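Local structure of aspartokinase (3L76) at residues Leu276-Arg281 with Pro335-Tyr340; Gln304-Gly309 with Gln444-Ile449; Pro541-His546 with Ser586-Ala591. The protein probably catalyses the ATP-dependent phosphorylation of the beta-carboxyl group of aspartate, an early step toward lysine and threonine, and binds both of these amino acids. All coordinates share one frame; numbering follows the deposited sequence.

Contact 1 of 3, residues Leu276-Arg281 with Pro335-Tyr340; sequences LRVPDR and PALRSY. With THR (threonine), chain C; SO4 (sulfate ion), chain G.
Leu337 carries the apolar part of this contact. Its branch end crosses the side chain of Val278, with CD2 of Leu337 3.5 Å from CG2 of Val278. Both residues also touch Val284 on helix 284-294. The ring of Pro279 lies beside the backbone of Leu337, and its CD is 4.2 Å from CB of Leu337. The carbonyl of Leu337 accepts a bond from water 2, which in turn takes an N-H from NH2 of Arg281. The extended Arg281 chain runs back with CB of Pro279 against one guanidinium face, toward its rim.

The site belongs to an ACT domain, of beta-alpha-beta-beta-alpha-beta topology. Here its first strand meets the loop after its second helix. Arg277 and Val278 both face Asn312 in a G1 bulge. Arg277 reaches a sulfate, probably from the crystallisation liquor, with NH2 2.5 Å from O4 and a weaker bond from NE. An alanine here takes away both donors and would probably leave the sulfate more loosely held, by Asn310 and Ser311.

At Arg338 the carbonyl O accepts from water 1 at 2.8 Å; that water is weakly bonded to NH2 of Arg281. The Arg338 guanidinium is hydrogen-bonded to the carbonyls of Pro341, Glu346 and Ala347.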
loop_
_atom_site.group_PDB
_atom_site.type_symbol
_atom_site.label_atom_id
_atom_site.label_comp_id
_atom_site.label_asym_id
_atom_site.label_seq_id
_atom_site.Cartn_x
_atom_site.Cartn_y
_atom_site.Cartn_z
ATOM N N LEU A 276 -40.214 12.393 -46.381
ATOM C CA LEU A 276 -40.618 11.000 -46.220
ATOM C C LEU A 276 -40.419 10.184 -47.493
ATOM O O LEU A 276 -40.590 10.695 -48.601
ATOM C CB LEU A 276 -42.096 10.943 -45.842
ATOM C CG LEU A 276 -42.534 11.726 -44.615
ATOM C CD1 LEU A 276 -44.041 11.705 -44.517
ATOM C CD2 LEU A 276 -41.881 11.159 -43.352
ATOM N N ARG A 277 -40.073 8.913 -47.316
ATOM C CA ARG A 277 -40.049 7.935 -48.404
ATOM C C ARG A 277 -39.211 8.386 -49.592
ATOM O O ARG A 277 -39.654 8.338 -50.742
ATOM C CB ARG A 277 -41.470 7.610 -48.868
ATOM C CG ARG A 277 -41.575 6.291 -49.610
ATOM C CD ARG A 277 -43.009 5.840 -49.693
ATOM N NE ARG A 277 -43.122 4.468 -50.166
ATOM C CZ ARG A 277 -44.256 3.927 -50.588
ATOM N NH1 ARG A 277 -45.374 4.642 -50.607
ATOM N NH2 ARG A 277 -44.272 2.674 -50.991
ATOM N N VAL A 278 -38.005 8.835 -49.303
ATOM C CA VAL A 278 -37.063 9.230 -50.330
ATOM C C VAL A 278 -36.280 7.959 -50.710
ATOM O O VAL A 278 -36.276 6.989 -49.955
ATOM C CB VAL A 278 -36.152 10.374 -49.780
ATOM C CG1 VAL A 278 -34.906 9.808 -49.138
ATOM C CG2 VAL A 278 -35.789 11.352 -50.859
ATOM N N PRO A 279 -35.641 7.939 -51.893
ATOM C CA PRO A 279 -34.905 6.725 -52.290
ATOM C C PRO A 279 -33.685 6.456 -51.406
ATOM O O PRO A 279 -32.944 7.383 -51.063
ATOM C CB PRO A 279 -34.457 7.031 -53.735
ATOM C CG PRO A 279 -35.380 8.109 -54.211
ATOM C CD PRO A 279 -35.720 8.924 -52.989
ATOM N N ASP A 280 -33.471 5.193 -51.049
ATOM C CA ASP A 280 -32.328 4.833 -50.210
ATOM C C ASP A 280 -31.097 4.489 -51.026
ATOM O O ASP A 280 -30.745 3.322 -51.169
ATOM C CB ASP A 280 -32.672 3.665 -49.282
ATOM C CG ASP A 280 -31.508 3.279 -48.375
ATOM O OD1 ASP A 280 -30.607 4.124 -48.143
ATOM O OD2 ASP A 280 -31.493 2.132 -47.892
ATOM N N ARG A 281 -30.437 5.512 -51.548
ATOM C CA ARG A 281 -29.242 5.326 -52.351
ATOM C C ARG A 281 -28.284 6.489 -52.119
ATOM O O ARG A 281 -28.701 7.548 -51.672
ATOM C CB ARG A 281 -29.617 5.257 -53.832
ATOM C CG ARG A 281 -30.339 6.493 -54.341
ATOM C CD ARG A 281 -30.461 6.504 -55.862
ATOM N NE ARG A 281 -31.159 7.705 -56.316
ATOM C CZ ARG A 281 -32.377 7.721 -56.848
ATOM N NH1 ARG A 281 -33.047 6.590 -57.032
ATOM N NH2 ARG A 281 -32.918 8.877 -57.203
ATOM N N PRO A 335 -39.100 16.942 -55.726
ATOM C CA PRO A 335 -39.432 16.317 -57.017
ATOM C C PRO A 335 -38.209 15.748 -57.744
ATOM O O PRO A 335 -38.315 14.730 -58.425
ATOM C CB PRO A 335 -40.056 17.467 -57.813
ATOM C CG PRO A 335 -40.637 18.353 -56.768
ATOM C CD PRO A 335 -39.678 18.292 -55.603
ATOM N N ALA A 336 -37.059 16.380 -57.573
ATOM C CA ALA A 336 -35.821 15.893 -58.176
ATOM C C ALA A 336 -35.348 14.552 -57.614
ATOM O O ALA A 336 -34.457 13.931 -58.182
ATOM C CB ALA A 336 -34.714 16.936 -58.041
ATOM N N LEU A 337 -35.925 14.111 -56.496
ATOM C CA LEU A 337 -35.557 12.816 -55.912
ATOM C C LEU A 337 -36.519 11.696 -56.328
ATOM O O LEU A 337 -36.441 10.585 -55.812
ATOM C CB LEU A 337 -35.514 12.906 -54.384
ATOM C CG LEU A 337 -34.276 13.324 -53.575
ATOM C CD1 LEU A 337 -33.188 13.966 -54.407
ATOM C CD2 LEU A 337 -34.678 14.227 -52.411
ATOM N N ARG A 338 -37.422 11.992 -57.259
ATOM C CA ARG A 338 -38.475 11.040 -57.638
ATOM C C ARG A 338 -38.250 10.304 -58.972
ATOM O O ARG A 338 -37.341 10.616 -59.729
ATOM C CB ARG A 338 -39.846 11.739 -57.663
ATOM C CG ARG A 338 -40.176 12.503 -56.391
ATOM C CD ARG A 338 -41.609 13.000 -56.415
ATOM N NE ARG A 338 -41.985 13.673 -55.174
ATOM C CZ ARG A 338 -42.535 14.885 -55.099
ATOM N NH1 ARG A 338 -42.783 15.606 -56.193
ATOM N NH2 ARG A 338 -42.840 15.386 -53.915
ATOM N N SER A 339 -39.091 9.311 -59.231
ATOM C CA SER A 339 -39.173 8.672 -60.537
ATOM C C SER A 339 -39.360 9.744 -61.596
ATOM O O SER A 339 -38.445 10.043 -62.341
ATOM C CB SER A 339 -40.371 7.725 -60.584
ATOM O OG SER A 339 -40.285 6.775 -59.550
ATOM N N TYR A 340 -40.573 10.286 -61.681
ATOM C CA TYR A 340 -40.817 11.519 -62.426
ATOM C C TYR A 340 -41.212 12.586 -61.415
ATOM O O TYR A 340 -41.761 12.258 -60.364
ATOM C CB TYR A 340 -41.879 11.343 -63.542
ATOM C CG TYR A 340 -43.162 10.599 -63.180
ATOM C CD1 TYR A 340 -44.402 11.249 -63.218
ATOM C CD2 TYR A 340 -43.146 9.243 -62.857
ATOM C CE1 TYR A 340 -45.593 10.578 -62.912
ATOM C CE2 TYR A 340 -44.332 8.553 -62.549
ATOM C CZ TYR A 340 -45.550 9.223 -62.578
ATOM O OH TYR A 340 -46.716 8.528 -62.288
HETATM N N THR C . -29.052 6.580 -48.288
HETATM C CA THR C . -29.247 7.981 -48.686
HETATM C C THR C . -27.924 8.681 -48.978
HETATM O O THR C . -26.847 8.085 -48.809
HETATM C CB THR C . -30.049 8.775 -47.637
HETATM O OG1 THR C . -29.331 8.802 -46.391
HETATM C CG2 THR C . -31.400 8.109 -47.410
HETATM O OXT THR C . -27.924 9.839 -49.416
HETATM S S SO4 G . -40.646 1.579 -50.725
HETATM O O1 SO4 G . -40.702 1.247 -49.333
HETATM O O2 SO4 G . -40.117 2.872 -51.095
HETATM O O3 SO4 G . -39.758 0.591 -51.296
HETATM O O4 SO4 G . -41.998 1.620 -51.190
HETATM O O HOH W 1 -34.619 10.484 -59.324
HETATM O O HOH W 2 -35.925 8.034 -57.708
#

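Contact 2 of 3, residues Gln304-Gly309 with Gln444-Ile449; sequences QSIHDG and QAQIAI. With THR (threonine), chain C.
Ile306 bridges two ACT domains distant in sequence with little more than one methyl group, and no hydrogen bond joins the two segments. Its CD1 lies 3.5 Å from CB of Ala448. The side chain puts CG1 anti to the backbone N (chi1 -169°) and stays extended, which carries CD1 out of its loop. CG2, on the other branch, comes within 4.1 Å of the same CB of Ala448. The end of the Gln446 side chain crosses Ile306 at a slant, slightly farther off.

Ala448 and Gln446 alternate along strand 437-453 with Ile447 and Ile449, whose side chains point the other way. Ile447 packs on Ala505 of helix 499-512. The loop therefore rests on the sheet face turned from that helix.

The loop itself is braced. His307 ND1 donates to Gly309 O at 2.8 Å, in the carbonyl plane and on a lone pair. His307 O is bonded to Arg450.

At the start of the loop, Gln304 OE1 accepts from OG1 of the bound threonine at 2.7 Å. Its NE2 is also bonded to the carbonyls of Ile558 and Glu559, which fixes the turn of the amide. The arrangement is an ACT-to-ACT contact through a loop that leads out of a regulatory amino acid pocket.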
loop_
_atom_site.group_PDB
_atom_site.type_symbol
_atom_site.label_atom_id
_atom_site.label_comp_id
_atom_site.label_asym_id
_atom_site.label_seq_id
_atom_site.Cartn_x
_atom_site.Cartn_y
_atom_site.Cartn_z
ATOM N N GLN A 304 -31.877 10.295 -39.093
ATOM C CA GLN A 304 -32.283 9.301 -40.064
ATOM C C GLN A 304 -32.104 7.904 -39.497
ATOM O O GLN A 304 -30.978 7.425 -39.340
ATOM C CB GLN A 304 -31.490 9.451 -41.351
ATOM C CG GLN A 304 -31.885 8.429 -42.420
ATOM C CD GLN A 304 -30.980 8.494 -43.628
ATOM O OE1 GLN A 304 -30.870 9.538 -44.304
ATOM N NE2 GLN A 304 -30.309 7.386 -43.905
ATOM N N SER A 305 -33.220 7.252 -39.192
ATOM C CA SER A 305 -33.187 5.904 -38.630
ATOM C C SER A 305 -33.035 4.863 -39.740
ATOM O O SER A 305 -32.574 5.177 -40.839
ATOM C CB SER A 305 -34.424 5.642 -37.763
ATOM O OG SER A 305 -34.422 4.331 -37.216
ATOM N N ILE A 306 -33.403 3.626 -39.437
ATOM C CA ILE A 306 -33.231 2.521 -40.369
ATOM C C ILE A 306 -34.163 2.623 -41.591
ATOM O O ILE A 306 -35.274 3.163 -41.498
ATOM C CB ILE A 306 -33.411 1.165 -39.646
ATOM C CG1 ILE A 306 -32.957 0.023 -40.551
ATOM C CG2 ILE A 306 -34.846 0.969 -39.191
ATOM C CD1 ILE A 306 -33.035 -1.317 -39.917
ATOM N N HIS A 307 -33.698 2.111 -42.728
ATOM C CA HIS A 307 -34.483 2.116 -43.967
ATOM C C HIS A 307 -35.817 1.395 -43.794
ATOM O O HIS A 307 -35.983 0.546 -42.915
ATOM C CB HIS A 307 -33.704 1.443 -45.092
ATOM C CG HIS A 307 -33.556 -0.031 -44.897
ATOM N ND1 HIS A 307 -34.405 -0.946 -45.475
ATOM C CD2 HIS A 307 -32.690 -0.744 -44.141
ATOM C CE1 HIS A 307 -34.047 -2.164 -45.108
ATOM N NE2 HIS A 307 -33.018 -2.068 -44.290
ATOM N N ASP A 308 -36.777 1.770 -44.622
ATOM C CA ASP A 308 -38.038 1.066 -44.713
ATOM C C ASP A 308 -38.184 0.625 -46.173
ATOM O O ASP A 308 -38.394 1.461 -47.060
ATOM C CB ASP A 308 -39.195 1.966 -44.268
ATOM C CG ASP A 308 -40.559 1.298 -44.428
ATOM O OD1 ASP A 308 -40.641 0.204 -45.037
ATOM O OD2 ASP A 308 -41.556 1.870 -43.945
ATOM N N GLY A 309 -38.046 -0.680 -46.411
ATOM C CA GLY A 309 -37.953 -1.220 -47.756
ATOM C C GLY A 309 -36.782 -0.601 -48.498
ATOM O O GLY A 309 -35.669 -0.536 -47.974
ATOM N N GLN A 444 -19.076 -2.181 -33.878
ATOM C CA GLN A 444 -20.455 -2.106 -33.429
ATOM C C GLN A 444 -21.403 -2.906 -34.300
ATOM O O GLN A 444 -21.111 -3.178 -35.453
ATOM C CB GLN A 444 -20.901 -0.656 -33.394
ATOM C CG GLN A 444 -21.575 -0.259 -32.103
ATOM C CD GLN A 444 -20.592 0.120 -31.015
ATOM O OE1 GLN A 444 -20.597 1.235 -30.513
ATOM N NE2 GLN A 444 -19.735 -0.811 -30.659
ATOM N N ALA A 445 -22.541 -3.274 -33.734
ATOM C CA ALA A 445 -23.609 -3.909 -34.497
ATOM C C ALA A 445 -24.893 -3.076 -34.456
ATOM O O ALA A 445 -25.277 -2.543 -33.418
ATOM C CB ALA A 445 -23.878 -5.310 -33.962
ATOM N N GLN A 446 -25.563 -2.968 -35.589
ATOM C CA GLN A 446 -26.849 -2.286 -35.618
ATOM C C GLN A 446 -27.963 -3.249 -35.251
ATOM O O GLN A 446 -28.001 -4.378 -35.721
ATOM C CB GLN A 446 -27.102 -1.694 -36.992
ATOM C CG GLN A 446 -28.479 -1.090 -37.171
ATOM C CD GLN A 446 -28.794 -0.840 -38.633
ATOM O OE1 GLN A 446 -28.885 0.297 -39.073
ATOM N NE2 GLN A 446 -28.939 -1.912 -39.395
ATOM N N ILE A 447 -28.855 -2.812 -34.381
ATOM C CA ILE A 447 -30.026 -3.602 -34.055
ATOM C C ILE A 447 -31.247 -2.700 -34.100
ATOM O O ILE A 447 -31.304 -1.684 -33.416
ATOM C CB ILE A 447 -29.935 -4.248 -32.662
ATOM C CG1 ILE A 447 -28.666 -5.082 -32.540
ATOM C CG2 ILE A 447 -31.170 -5.112 -32.395
ATOM C CD1 ILE A 447 -28.547 -5.779 -31.216
ATOM N N ALA A 448 -32.223 -3.072 -34.912
ATOM C CA ALA A 448 -33.424 -2.280 -35.029
ATOM C C ALA A 448 -34.607 -3.066 -34.552
ATOM O O ALA A 448 -34.738 -4.260 -34.810
ATOM C CB ALA A 448 -33.642 -1.815 -36.455
ATOM N N ILE A 449 -35.480 -2.380 -33.842
ATOM C CA ILE A 449 -36.719 -2.988 -33.468
ATOM C C ILE A 449 -37.879 -2.305 -34.215
ATOM O O ILE A 449 -38.233 -1.160 -33.958
ATOM C CB ILE A 449 -36.827 -3.141 -31.917
ATOM C CG1 ILE A 449 -38.205 -2.797 -31.415
ATOM C CG2 ILE A 449 -35.712 -2.382 -31.184
ATOM C CD1 ILE A 449 -39.220 -3.872 -31.723
HETATM N N THR C . -29.052 6.580 -48.288
HETATM C CA THR C . -29.247 7.981 -48.686
HETATM C C THR C . -27.924 8.681 -48.978
HETATM O O THR C . -26.847 8.085 -48.809
HETATM C CB THR C . -30.049 8.775 -47.637
HETATM O OG1 THR C . -29.331 8.802 -46.391
HETATM C CG2 THR C . -31.400 8.109 -47.410
HETATM O OXT THR C . -27.924 9.839 -49.416
#

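Contact 3 of 3, residues Pro541-His546 with Ser586-Ala591; sequences PGVAAH and SAFNLA. With LYS (lysine), chain E.
His546 and Phe588 form a T-shaped (edge-to-face) pair. The His546 edge points at one face of Phe588. The ring centroids are 5.2 Å apart and the planes stand at 79°. CD2 of His546 makes the closest approach, 3.7 Å from CE1 of Phe588.

The same edge of the imidazole also serves a hydrogen bond. NE2 of His546 donates to Ala587 O at 3.0 Å, with an N-H...O angle of 133°. The acceptor lies close to the imidazole plane, but the donor sits above the carbonyl plane and not on a lone pair. The bond and the ring pair together should limit rotation of the imidazole. His546 CG is anti to the backbone N (chi1 -159°), which sends the ring across to the other helix.

These residues join the two helices of one ACT domain, the start of helix 543-552 and the end of helix 577-587. The second helix ends in a Schellman motif with Asn589 as C-prime residue. Phe588 is the first residue to leave helical geometry there.

The edge of the Phe588 ring meets the carbonyl of Val543. Its CZ is 3.7 Å from Val543 O, and its CE1 is 4.3 Å from CG1 of Val543. Gly542 is the N-cap of that helix. The bound lysine places OXT 3.2 Å from Ala544 N, with a weak bond from Val543 N. The helix N-terminus would probably favour the negative charge of this carboxylate.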
loop_
_atom_site.group_PDB
_atom_site.type_symbol
_atom_site.label_atom_id
_atom_site.label_comp_id
_atom_site.label_asym_id
_atom_site.label_seq_id
_atom_site.Cartn_x
_atom_site.Cartn_y
_atom_site.Cartn_z
ATOM N N PRO A 541 -24.189 27.076 -41.794
ATOM C CA PRO A 541 -24.870 26.228 -42.777
ATOM C C PRO A 541 -23.901 25.472 -43.682
ATOM O O PRO A 541 -22.799 25.949 -43.941
ATOM C CB PRO A 541 -25.704 27.226 -43.589
ATOM C CG PRO A 541 -25.920 28.374 -42.662
ATOM C CD PRO A 541 -24.647 28.471 -41.854
ATOM N N GLY A 542 -24.308 24.285 -44.124
ATOM C CA GLY A 542 -23.538 23.518 -45.081
ATOM C C GLY A 542 -22.485 22.566 -44.541
ATOM O O GLY A 542 -21.790 21.937 -45.344
ATOM N N VAL A 543 -22.346 22.444 -43.217
ATOM C CA VAL A 543 -21.376 21.491 -42.672
ATOM C C VAL A 543 -21.836 20.048 -42.892
ATOM O O VAL A 543 -21.119 19.211 -43.441
ATOM C CB VAL A 543 -21.103 21.711 -41.178
ATOM C CG1 VAL A 543 -20.238 20.588 -40.639
ATOM C CG2 VAL A 543 -20.429 23.052 -40.952
ATOM N N ALA A 544 -23.039 19.746 -42.447
ATOM C CA ALA A 544 -23.573 18.425 -42.703
ATOM C C ALA A 544 -23.588 18.131 -44.212
ATOM O O ALA A 544 -23.293 17.012 -44.638
ATOM C CB ALA A 544 -24.956 18.297 -42.115
ATOM N N ALA A 545 -23.917 19.138 -45.019
ATOM C CA ALA A 545 -24.013 18.924 -46.453
ATOM C C ALA A 545 -22.666 18.515 -47.028
ATOM O O ALA A 545 -22.576 17.599 -47.847
ATOM C CB ALA A 545 -24.556 20.156 -47.153
ATOM N N HIS A 546 -21.612 19.181 -46.583
ATOM C CA HIS A 546 -20.274 18.852 -47.052
ATOM C C HIS A 546 -19.881 17.431 -46.688
ATOM O O HIS A 546 -19.293 16.718 -47.489
ATOM C CB HIS A 546 -19.254 19.826 -46.484
ATOM C CG HIS A 546 -17.986 19.884 -47.272
ATOM N ND1 HIS A 546 -17.976 20.034 -48.645
ATOM C CD2 HIS A 546 -16.690 19.809 -46.893
ATOM C CE1 HIS A 546 -16.728 20.051 -49.071
ATOM N NE2 HIS A 546 -15.926 19.915 -48.028
ATOM N N SER A 586 -10.370 14.283 -45.501
ATOM C CA SER A 586 -9.985 15.096 -46.649
ATOM C C SER A 586 -10.995 16.199 -46.928
ATOM O O SER A 586 -10.626 17.316 -47.278
ATOM C CB SER A 586 -9.813 14.226 -47.892
ATOM O OG SER A 586 -8.793 13.262 -47.700
ATOM N N ALA A 587 -12.274 15.880 -46.780
ATOM C CA ALA A 587 -13.328 16.858 -47.024
ATOM C C ALA A 587 -13.127 18.117 -46.195
ATOM O O ALA A 587 -13.403 19.217 -46.654
ATOM C CB ALA A 587 -14.693 16.253 -46.745
ATOM N N PHE A 588 -12.632 17.965 -44.975
ATOM C CA PHE A 588 -12.509 19.117 -44.093
ATOM C C PHE A 588 -11.068 19.614 -43.918
ATOM O O PHE A 588 -10.761 20.345 -42.979
ATOM C CB PHE A 588 -13.207 18.838 -42.758
ATOM C CG PHE A 588 -14.710 18.673 -42.889
ATOM C CD1 PHE A 588 -15.535 19.780 -43.063
ATOM C CD2 PHE A 588 -15.294 17.414 -42.849
ATOM C CE1 PHE A 588 -16.910 19.635 -43.187
ATOM C CE2 PHE A 588 -16.671 17.262 -42.981
ATOM C CZ PHE A 588 -17.479 18.373 -43.147
ATOM N N ASN A 589 -10.202 19.229 -44.851
ATOM C CA ASN A 589 -8.812 19.688 -44.872
ATOM C C ASN A 589 -8.086 19.499 -43.551
ATOM O O ASN A 589 -7.287 20.343 -43.157
ATOM C CB ASN A 589 -8.736 21.158 -45.288
ATOM C CG ASN A 589 -9.285 21.396 -46.676
ATOM O OD1 ASN A 589 -9.152 20.549 -47.564
ATOM N ND2 ASN A 589 -9.904 22.553 -46.876
ATOM N N LEU A 590 -8.359 18.387 -42.881
ATOM C CA LEU A 590 -7.763 18.103 -41.582
ATOM C C LEU A 590 -6.271 17.725 -41.637
ATOM O O LEU A 590 -5.599 17.664 -40.603
ATOM C CB LEU A 590 -8.578 17.026 -40.854
ATOM C CG LEU A 590 -9.648 17.558 -39.898
ATOM C CD1 LEU A 590 -10.196 18.874 -40.398
ATOM C CD2 LEU A 590 -10.768 16.549 -39.685
ATOM N N ALA A 591 -5.754 17.487 -42.837
ATOM C CA ALA A 591 -4.350 17.111 -42.991
ATOM C C ALA A 591 -3.405 18.291 -42.708
ATOM O O ALA A 591 -2.351 18.128 -42.073
ATOM C CB ALA A 591 -4.110 16.555 -44.372
HETATM N N LYS E . -25.504 23.393 -38.257
HETATM C CA LYS E . -24.732 22.617 -39.219
HETATM C C LYS E . -25.389 22.699 -40.604
HETATM O O LYS E . -26.464 23.297 -40.768
HETATM C CB LYS E . -24.576 21.161 -38.760
HETATM C CG LYS E . -25.899 20.420 -38.462
HETATM C CD LYS E . -25.635 18.969 -38.011
HETATM C CE LYS E . -25.150 18.901 -36.564
HETATM N NZ LYS E . -26.108 19.615 -35.648
HETATM O OXT LYS E . -24.849 22.193 -41.591
#

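How the contacts relate
Contacts 1 and 2 share one bound threonine. Asp280 of contact 1 and Gln304 of contact 2 belong to the same pocket, and Asp280 accepts from the amino group of the ligand. Their centres are 19 Å apart, yet they touch: Asp280 OD2 lies 3.6 Å from CB of His307. Contact 3 stands apart, with its centre about 25 Å from each of the others. Its nearest atoms are about 12 Å from contact 1 and about 11 Å from contact 2. It supplies Pro541 to Ala544 of a lysine pocket instead. Both pockets are shared between the same two ACT domains: Asn557 and Ile558 contribute to the threonine site, and Asp298 to the lysine site. Contact 2 joins the threonine loop to strand 437-453 of another ACT domain.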